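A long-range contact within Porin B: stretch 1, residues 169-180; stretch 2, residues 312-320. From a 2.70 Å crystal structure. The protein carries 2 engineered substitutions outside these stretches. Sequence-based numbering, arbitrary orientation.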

# COMPACT_ATOMS: atom_id res chain seq x y z
N ALA A 169 6.68 -0.30 3.12
CA ALA A 169 7.14 -1.57 2.57
C ALA A 169 6.37 -2.77 3.13
O ALA A 169 6.41 -3.86 2.54
N PHE A 170 5.71 -2.59 4.28
CA PHE A 170 5.00 -3.69 4.93
C PHE A 170 3.52 -3.41 5.07
O PHE A 170 2.83 -4.00 5.91
N CYS A 171 3.02 -2.52 4.23
CA CYS A 171 1.62 -2.12 4.32
C CYS A 171 1.01 -1.96 2.93
O CYS A 171 1.47 -1.16 2.13
N GLY A 172 -0.03 -2.75 2.65
CA GLY A 172 -0.84 -2.56 1.46
C GLY A 172 -0.27 -3.23 0.23
O GLY A 172 0.62 -4.06 0.34
N SER A 173 -0.77 -2.86 -0.94
CA SER A 173 -0.30 -3.50 -2.17
C SER A 173 1.06 -2.96 -2.58
O SER A 173 1.21 -1.77 -2.88
N GLN A 174 2.06 -3.83 -2.59
CA GLN A 174 3.42 -3.41 -2.86
C GLN A 174 3.62 -2.97 -4.32
O GLN A 174 4.37 -2.03 -4.60
N VAL A 175 2.91 -3.64 -5.22
CA VAL A 175 2.90 -3.23 -6.62
C VAL A 175 2.47 -1.76 -6.69
O VAL A 175 2.99 -0.98 -7.48
N GLY A 176 1.53 -1.38 -5.82
CA GLY A 176 1.12 0.00 -5.71
C GLY A 176 2.21 0.96 -5.24
O GLY A 176 2.12 2.16 -5.46
N ASN A 177 3.24 0.44 -4.59
CA ASN A 177 4.31 1.30 -4.13
C ASN A 177 5.37 1.50 -5.21
O ASN A 177 5.81 2.62 -5.46
N TRP A 178 5.75 0.42 -5.87
CA TRP A 178 6.90 0.46 -6.77
C TRP A 178 6.54 0.77 -8.23
O TRP A 178 7.42 1.05 -9.05
N VAL A 179 5.25 0.70 -8.55
CA VAL A 179 4.77 1.21 -9.82
C VAL A 179 3.58 2.14 -9.51
O VAL A 179 2.60 2.25 -10.23
N GLY A 180 3.74 2.83 -8.39
CA GLY A 180 2.75 3.80 -7.93
C GLY A 180 2.56 5.00 -8.83
O GLY A 180 1.67 5.81 -8.57
N LEU A 312 3.98 -16.13 9.38
CA LEU A 312 5.05 -15.67 8.51
C LEU A 312 4.45 -14.96 7.31
O LEU A 312 3.31 -15.24 6.94
N PHE A 313 5.20 -14.05 6.71
CA PHE A 313 4.73 -13.42 5.47
C PHE A 313 5.87 -13.06 4.55
O PHE A 313 7.00 -12.85 5.00
N ALA A 314 5.55 -12.98 3.26
CA ALA A 314 6.52 -12.59 2.23
C ALA A 314 5.84 -11.96 1.03
O ALA A 314 4.72 -12.29 0.68
N ASN A 315 6.54 -11.01 0.42
CA ASN A 315 6.10 -10.35 -0.80
C ASN A 315 7.29 -10.26 -1.75
O ASN A 315 8.42 -9.99 -1.34
N PHE A 316 7.03 -10.51 -3.02
CA PHE A 316 8.03 -10.38 -4.07
C PHE A 316 7.37 -9.64 -5.21
O PHE A 316 6.16 -9.76 -5.46
N THR A 317 8.16 -8.88 -5.94
CA THR A 317 7.59 -8.02 -6.94
C THR A 317 8.64 -7.90 -8.03
O THR A 317 9.85 -7.95 -7.76
N VAL A 318 8.19 -7.80 -9.27
CA VAL A 318 9.08 -7.78 -10.43
C VAL A 318 8.47 -6.90 -11.52
O VAL A 318 7.28 -7.04 -11.84
N HIS A 319 9.28 -6.01 -12.08
CA HIS A 319 8.78 -4.98 -13.02
C HIS A 319 9.62 -4.84 -14.28
O HIS A 319 10.81 -5.17 -14.28
N ASP A 320 9.00 -4.34 -15.34
CA ASP A 320 9.68 -4.28 -16.62
C ASP A 320 10.91 -3.38 -16.56
O ASP A 320 10.83 -2.22 -16.14

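No direct hydrogen bond joins these two stretches, although much of what meets between them is polar; the polar link that does cross runs through a water. Water 1 accepts from the backbone, Gln174 N to water O at 3.1 Å, and can donate to the strand, water O to Asn315 OD1 at 2.8 Å, though it has more acceptors in reach than protons. It therefore links the backbone at Gln174 to a side chain of the strand.

The strand supplies its side of the contact by simple alternation. Phe313, Asn315, Thr317 and His319 direct their CA-to-CB bonds toward the other stretch, while Phe316 directs its own away and Ala314 and Val318 make no contact. Against this every-second-residue row lie Phe170 from the other stretch, then Gln174, Val175, Trp178 and Val179; Val175 and Trp178 lie on the helix, and Val179 is the first residue after it to leave helical phi/psi.

At one end, the CA-to-CB bond of Phe170 runs sideways to the strand, and its m rotamer brings CD1 to 4.3 Å from Phe313 CE1. Phe313 takes the p rotamer and receives this atom at its ring edge, so the pair is a loose apolar contact rather than a stack. Next along, Gln174, with both chi1 and chi2 in m, curls back: its CG lies 4.2 Å from Asn315 OD1, and its amide serves the chain around it, with a further bond from NE2 elsewhere in the structure. Gln174 NE2 donates to Gly172 O at 2.9 Å and weakly to Cys171 O at 3.2 Å, while Gln174 OE1 accepts from Asn177 ND2 at 3.0 Å. The side chain thus braces the turn with its polar end and offers its aliphatic part to the strand. Asn315 ND2 is satisfied elsewhere in the structure.

Val175 and Thr317 form the closest backbone register, CA to CA 6.7 Å, and Val175 CG2 (chi1 t) rests 3.5 Å from Thr317 OG1. Thr317, whose chi1 of -125° lies between wells, also places CG2 3.7 Å from Trp178 CD1, at the edge of the indole. His319 has the largest area covered across this contact. In the m rotamer, it sets NE2 3.8 Å from Trp178 CB and CE1 3.7 Å from Val179 CG1, with ND1 hydrogen-bonded elsewhere in the structure. Trp178 is m and Val179 is p, and both direct CB toward the strand.

The helix is prepared locally: Ser173, its CB turned away from the strand, caps it through a weak bond from Gly176 N to Ser173 OG at 3.5 Å. The rule to read here is that the Gln174 amide is satisfied close to home, and Asn315 ND2 and His319 ND1 elsewhere, while van der Waals packing and one water join the two stretches.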

# COMPACT_ATOMS: atom_id res chain seq x y z
CB ALA A 169 8.62 -1.74 2.82
CB PHE A 170 5.60 -4.00 6.31
CG PHE A 170 7.08 -4.09 6.31
CD1 PHE A 170 7.71 -5.17 5.72
CD2 PHE A 170 7.84 -3.10 6.88
CE1 PHE A 170 9.10 -5.24 5.69
CE2 PHE A 170 9.22 -3.17 6.87
CZ PHE A 170 9.85 -4.24 6.26
CB CYS A 171 1.50 -0.81 5.11
SG CYS A 171 0.01 0.14 4.68
CB SER A 173 -1.29 -3.34 -3.32
OG SER A 173 -0.68 -3.71 -4.54
CB GLN A 174 4.40 -4.49 -2.43
CG GLN A 174 4.29 -4.77 -0.94
CD GLN A 174 4.40 -3.49 -0.11
OE1 GLN A 174 5.39 -2.77 -0.20
NE2 GLN A 174 3.38 -3.21 0.68
CB VAL A 175 1.99 -4.15 -7.48
CG1 VAL A 175 1.88 -3.64 -8.90
CG2 VAL A 175 2.53 -5.57 -7.46
CB ASN A 177 4.91 0.74 -2.85
CG ASN A 177 3.93 0.79 -1.70
OD1 ASN A 177 3.08 1.69 -1.63
ND2 ASN A 177 4.02 -0.17 -0.79
CB TRP A 178 7.69 -0.85 -6.62
CG TRP A 178 7.72 -1.30 -5.19
CD1 TRP A 178 7.48 -2.55 -4.71
CD2 TRP A 178 7.98 -0.48 -4.04
NE1 TRP A 178 7.58 -2.57 -3.34
CE2 TRP A 178 7.88 -1.30 -2.91
CE3 TRP A 178 8.28 0.88 -3.86
CZ2 TRP A 178 8.08 -0.82 -1.63
CZ3 TRP A 178 8.47 1.35 -2.59
CH2 TRP A 178 8.37 0.51 -1.49
CB VAL A 179 4.56 0.04 -10.89
CG1 VAL A 179 3.87 -1.14 -10.30
CG2 VAL A 179 3.88 0.52 -12.18
CB LEU A 312 5.91 -16.83 8.02
CG LEU A 312 6.57 -17.69 9.10
CD1 LEU A 312 7.61 -18.63 8.48
CD2 LEU A 312 7.18 -16.81 10.18
CB PHE A 313 3.85 -12.19 5.75
CG PHE A 313 4.57 -11.03 6.42
CD1 PHE A 313 5.34 -10.15 5.68
CD2 PHE A 313 4.44 -10.81 7.78
CE1 PHE A 313 5.98 -9.08 6.29
CE2 PHE A 313 5.08 -9.74 8.40
CZ PHE A 313 5.86 -8.87 7.65
CB ALA A 314 7.36 -13.77 1.80
CB ASN A 315 5.59 -8.94 -0.50
CG ASN A 315 4.17 -8.92 0.02
OD1 ASN A 315 3.21 -8.79 -0.75
ND2 ASN A 315 4.01 -9.02 1.34
CB PHE A 316 8.54 -11.74 -4.55
CG PHE A 316 9.09 -12.61 -3.45
CD1 PHE A 316 8.26 -13.47 -2.74
CD2 PHE A 316 10.44 -12.56 -3.13
CE1 PHE A 316 8.77 -14.26 -1.72
CE2 PHE A 316 10.96 -13.36 -2.11
CZ PHE A 316 10.13 -14.20 -1.40
CB THR A 317 7.21 -6.69 -6.27
OG1 THR A 317 5.84 -6.37 -6.49
CG2 THR A 317 8.09 -5.60 -6.73
CB VAL A 318 9.36 -9.22 -10.97
CG1 VAL A 318 9.60 -9.21 -12.46
CG2 VAL A 318 10.55 -9.85 -10.26
CB HIS A 319 8.71 -3.64 -12.32
CG HIS A 319 8.03 -3.71 -11.00
ND1 HIS A 319 6.66 -3.74 -10.87
CD2 HIS A 319 8.52 -3.83 -9.74
CE1 HIS A 319 6.34 -3.84 -9.60
NE2 HIS A 319 7.45 -3.89 -8.89
CB ASP A 320 8.72 -3.90 -17.77
CG ASP A 320 8.23 -2.46 -17.71
OD1 ASP A 320 8.91 -1.58 -18.30
OD2 ASP A 320 7.15 -2.21 -17.12
O HOH W 1 1.58 -6.69 -1.59